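Local atomic coordinates of AvrA (Salmonella typhimurium, PDB entry 6BE0), a protein that binds inositol hexakisphosphate and coenzyme A and probably transfers acetyl groups from acetyl-CoA to serine and threonine residues of target proteins. Residues W59-Y64 against L284-H289. Residues are numbered along the deposited sequence; the frame is centred on the assembly and turned at random.
Sequences WIHISY and LSISAH. With COA (coenzyme A), chain C.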
loop_
_atom_site.group_PDB
_atom_site.type_symbol
_atom_site.label_atom_id
_atom_site.label_comp_id
_atom_site.label_asym_id
_atom_site.label_seq_id
_atom_site.Cartn_x
_atom_site.Cartn_y
_atom_site.Cartn_z
ATOM N N TRP A 59 20.547 -5.140 -5.998
ATOM C CA TRP A 59 19.168 -5.127 -5.515
ATOM C C TRP A 59 18.166 -4.890 -6.637
ATOM O O TRP A 59 17.043 -5.394 -6.597
ATOM C CB TRP A 59 18.986 -4.048 -4.442
ATOM C CG TRP A 59 19.266 -2.653 -4.936
ATOM C CD1 TRP A 59 20.470 -2.014 -4.943
ATOM C CD2 TRP A 59 18.321 -1.729 -5.494
ATOM N NE1 TRP A 59 20.336 -0.752 -5.467
ATOM C CE2 TRP A 59 19.027 -0.553 -5.814
ATOM C CE3 TRP A 59 16.948 -1.781 -5.753
ATOM C CZ2 TRP A 59 18.408 0.561 -6.379
ATOM C CZ3 TRP A 59 16.335 -0.673 -6.316
ATOM C CH2 TRP A 59 17.066 0.480 -6.621
ATOM N N ILE A 60 18.581 -4.123 -7.638
ATOM C CA ILE A 60 17.660 -3.658 -8.664
ATOM C C ILE A 60 17.141 -4.785 -9.561
ATOM O O ILE A 60 16.012 -4.708 -10.051
ATOM C CB ILE A 60 18.316 -2.571 -9.542
ATOM C CG1 ILE A 60 17.284 -1.985 -10.507
ATOM C CG2 ILE A 60 19.520 -3.129 -10.297
ATOM C CD1 ILE A 60 17.542 -0.543 -10.873
ATOM N N HIS A 61 17.946 -5.826 -9.767
ATOM C CA HIS A 61 17.533 -6.958 -10.601
ATOM C C HIS A 61 17.348 -8.241 -9.782
ATOM O O HIS A 61 17.477 -9.346 -10.307
ATOM C CB HIS A 61 18.540 -7.190 -11.737
ATOM C CG HIS A 61 19.951 -7.386 -11.279
ATOM N ND1 HIS A 61 20.329 -8.415 -10.441
ATOM C CD2 HIS A 61 21.080 -6.694 -11.560
ATOM C CE1 HIS A 61 21.629 -8.342 -10.219
ATOM N NE2 HIS A 61 22.109 -7.307 -10.885
ATOM N N ILE A 62 17.036 -8.079 -8.499
ATOM C CA ILE A 62 16.625 -9.192 -7.645
ATOM C C ILE A 62 15.147 -9.039 -7.291
ATOM O O ILE A 62 14.679 -7.931 -7.022
ATOM C CB ILE A 62 17.469 -9.266 -6.349
ATOM C CG1 ILE A 62 18.893 -9.721 -6.672
ATOM C CG2 ILE A 62 16.841 -10.227 -5.337
ATOM C CD1 ILE A 62 19.870 -9.569 -5.518
ATOM N N SER A 63 14.420 -10.154 -7.290
ATOM C CA SER A 63 13.014 -10.159 -6.901
ATOM C C SER A 63 12.862 -10.599 -5.448
ATOM O O SER A 63 13.362 -11.654 -5.056
ATOM C CB SER A 63 12.204 -11.077 -7.815
ATOM O OG SER A 63 10.857 -11.160 -7.379
ATOM N N TYR A 64 12.169 -9.782 -4.661
ATOM C CA TYR A 64 11.965 -10.045 -3.239
ATOM C C TYR A 64 10.530 -10.464 -2.926
ATOM O O TYR A 64 10.186 -10.682 -1.764
ATOM C CB TYR A 64 12.324 -8.803 -2.420
ATOM C CG TYR A 64 13.742 -8.326 -2.623
ATOM C CD1 TYR A 64 14.800 -8.938 -1.963
ATOM C CD2 TYR A 64 14.026 -7.264 -3.471
ATOM C CE1 TYR A 64 16.098 -8.508 -2.143
ATOM C CE2 TYR A 64 15.324 -6.825 -3.657
ATOM C CZ TYR A 64 16.356 -7.450 -2.989
ATOM O OH TYR A 64 17.649 -7.019 -3.169
ATOM N N LEU A 284 18.106 6.914 -7.987
ATOM C CA LEU A 284 17.026 5.990 -7.656
ATOM C C LEU A 284 16.762 5.988 -6.157
ATOM O O LEU A 284 17.650 6.304 -5.365
ATOM C CB LEU A 284 17.367 4.575 -8.122
ATOM C CG LEU A 284 17.575 4.376 -9.625
ATOM C CD1 LEU A 284 18.012 2.946 -9.903
ATOM C CD2 LEU A 284 16.311 4.714 -10.399
ATOM N N SER A 285 15.540 5.625 -5.776
ATOM C CA SER A 285 15.166 5.533 -4.369
ATOM C C SER A 285 15.197 4.089 -3.890
ATOM O O SER A 285 14.594 3.208 -4.507
ATOM C CB SER A 285 13.772 6.124 -4.144
ATOM O OG SER A 285 13.342 5.902 -2.811
ATOM N N ILE A 286 15.908 3.855 -2.791
ATOM C CA ILE A 286 15.923 2.551 -2.137
ATOM C C ILE A 286 15.141 2.617 -0.830
ATOM O O ILE A 286 15.406 1.857 0.099
ATOM C CB ILE A 286 17.362 2.068 -1.854
ATOM C CG1 ILE A 286 18.094 3.049 -0.930
ATOM C CG2 ILE A 286 18.124 1.896 -3.161
ATOM C CD1 ILE A 286 19.385 2.501 -0.362
ATOM N N SER A 287 14.182 3.536 -0.762
ATOM C CA SER A 287 13.419 3.754 0.462
ATOM C C SER A 287 12.621 2.507 0.833
ATOM O O SER A 287 12.692 2.026 1.965
ATOM C CB SER A 287 12.479 4.952 0.307
ATOM O OG SER A 287 11.955 5.349 1.563
ATOM N N ALA A 288 11.866 1.987 -0.128
ATOM C CA ALA A 288 11.062 0.791 0.091
ATOM C C ALA A 288 11.939 -0.408 0.437
ATOM O O ALA A 288 11.579 -1.222 1.286
ATOM C CB ALA A 288 10.216 0.487 -1.137
ATOM N N HIS A 289 13.091 -0.515 -0.219
ATOM C CA HIS A 289 14.016 -1.610 0.051
ATOM C C HIS A 289 14.568 -1.513 1.470
ATOM O O HIS A 289 14.783 -2.528 2.132
ATOM C CB HIS A 289 15.160 -1.615 -0.964
ATOM C CG HIS A 289 14.754 -2.089 -2.325
ATOM N ND1 HIS A 289 14.061 -1.297 -3.215
ATOM C CD2 HIS A 289 14.937 -3.279 -2.944
ATOM C CE1 HIS A 289 13.840 -1.977 -4.326
ATOM N NE2 HIS A 289 14.360 -3.183 -4.187
HETATM N N1A COA C . 13.687 1.996 -8.642
HETATM C C2A COA C . 13.497 3.317 -8.343
HETATM N N3A COA C . 12.969 4.162 -9.278
HETATM C C4A COA C . 12.628 3.698 -10.520
HETATM C C5A COA C . 12.812 2.394 -10.822
HETATM C C6A COA C . 13.349 1.541 -9.864
HETATM N N6A COA C . 13.758 0.208 -9.557
HETATM N N7A COA C . 12.395 2.190 -12.103
HETATM C C8A COA C . 11.952 3.377 -12.592
HETATM N N9A COA C . 12.094 4.310 -11.623
HETATM C C1B COA C . 11.759 5.694 -11.681
HETATM C C2B COA C . 12.841 6.438 -11.759
HETATM O O2B COA C . 13.209 6.933 -10.443
HETATM C C3B COA C . 12.443 7.667 -12.740
HETATM O O3B COA C . 11.651 8.631 -12.047
HETATM P P3B COA C . 12.219 10.129 -11.863
HETATM O O7A COA C . 13.359 10.123 -10.870
HETATM O O8A COA C . 12.708 10.655 -13.191
HETATM O O9A COA C . 11.114 11.030 -11.352
HETATM C C4B COA C . 11.716 7.089 -13.725
HETATM O O4B COA C . 10.941 5.986 -13.016
HETATM C C5B COA C . 12.633 6.503 -14.789
HETATM O O5B COA C . 11.879 5.701 -15.690
HETATM P P1A COA C . 11.659 6.205 -17.194
HETATM O O1A COA C . 11.708 7.724 -17.250
HETATM O O2A COA C . 12.745 5.620 -18.080
HETATM O O3A COA C . 10.245 5.707 -17.708
HETATM O O HOH W 1 13.942 -5.263 -6.920
#
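The indole of W59 has I286 CG2 over one face, a CH-pi contact 3.9 Å from the centroid of its six-membered ring, and I60 CB over the opposite face. Its CE3-CZ3 edge is turned onto the imidazole of H289 in a T-shaped pair, planes at 67°, with W59 CE3 3.3 Å from H289 NE2. The adenine of coenzyme A, through N1A, lies at the indole edge near its plane. H289 meets Y64 at its own edge, H289 CD2 lying 3.6 Å from Y64 CE2, which completes an aromatic cluster of three rings. A chi1 of 61° sets W59 CG between the backbone N and the carbonyl carbon, and the indole beyond it reaches I286 and H289. The side chains of I60 and L284 cross at about a right angle, with I60 CD1 3.7 Å from L284 CD1; L284 CD2 touches COA N3A at 3.6 Å. One water donates to I62 O (2.8 Å) and makes a weak hydrogen bond with H289 NE2 (3.5 Å). Y64 OH is hydrogen-bonded to E53 OE1 of helix 40-55. No direct hydrogen bond joins the two segments; the direct contact between the 59-64 loop and the strand-to-helix junction lining the coenzyme A pocket is thus apolar and aromatic, with a water as the polar link.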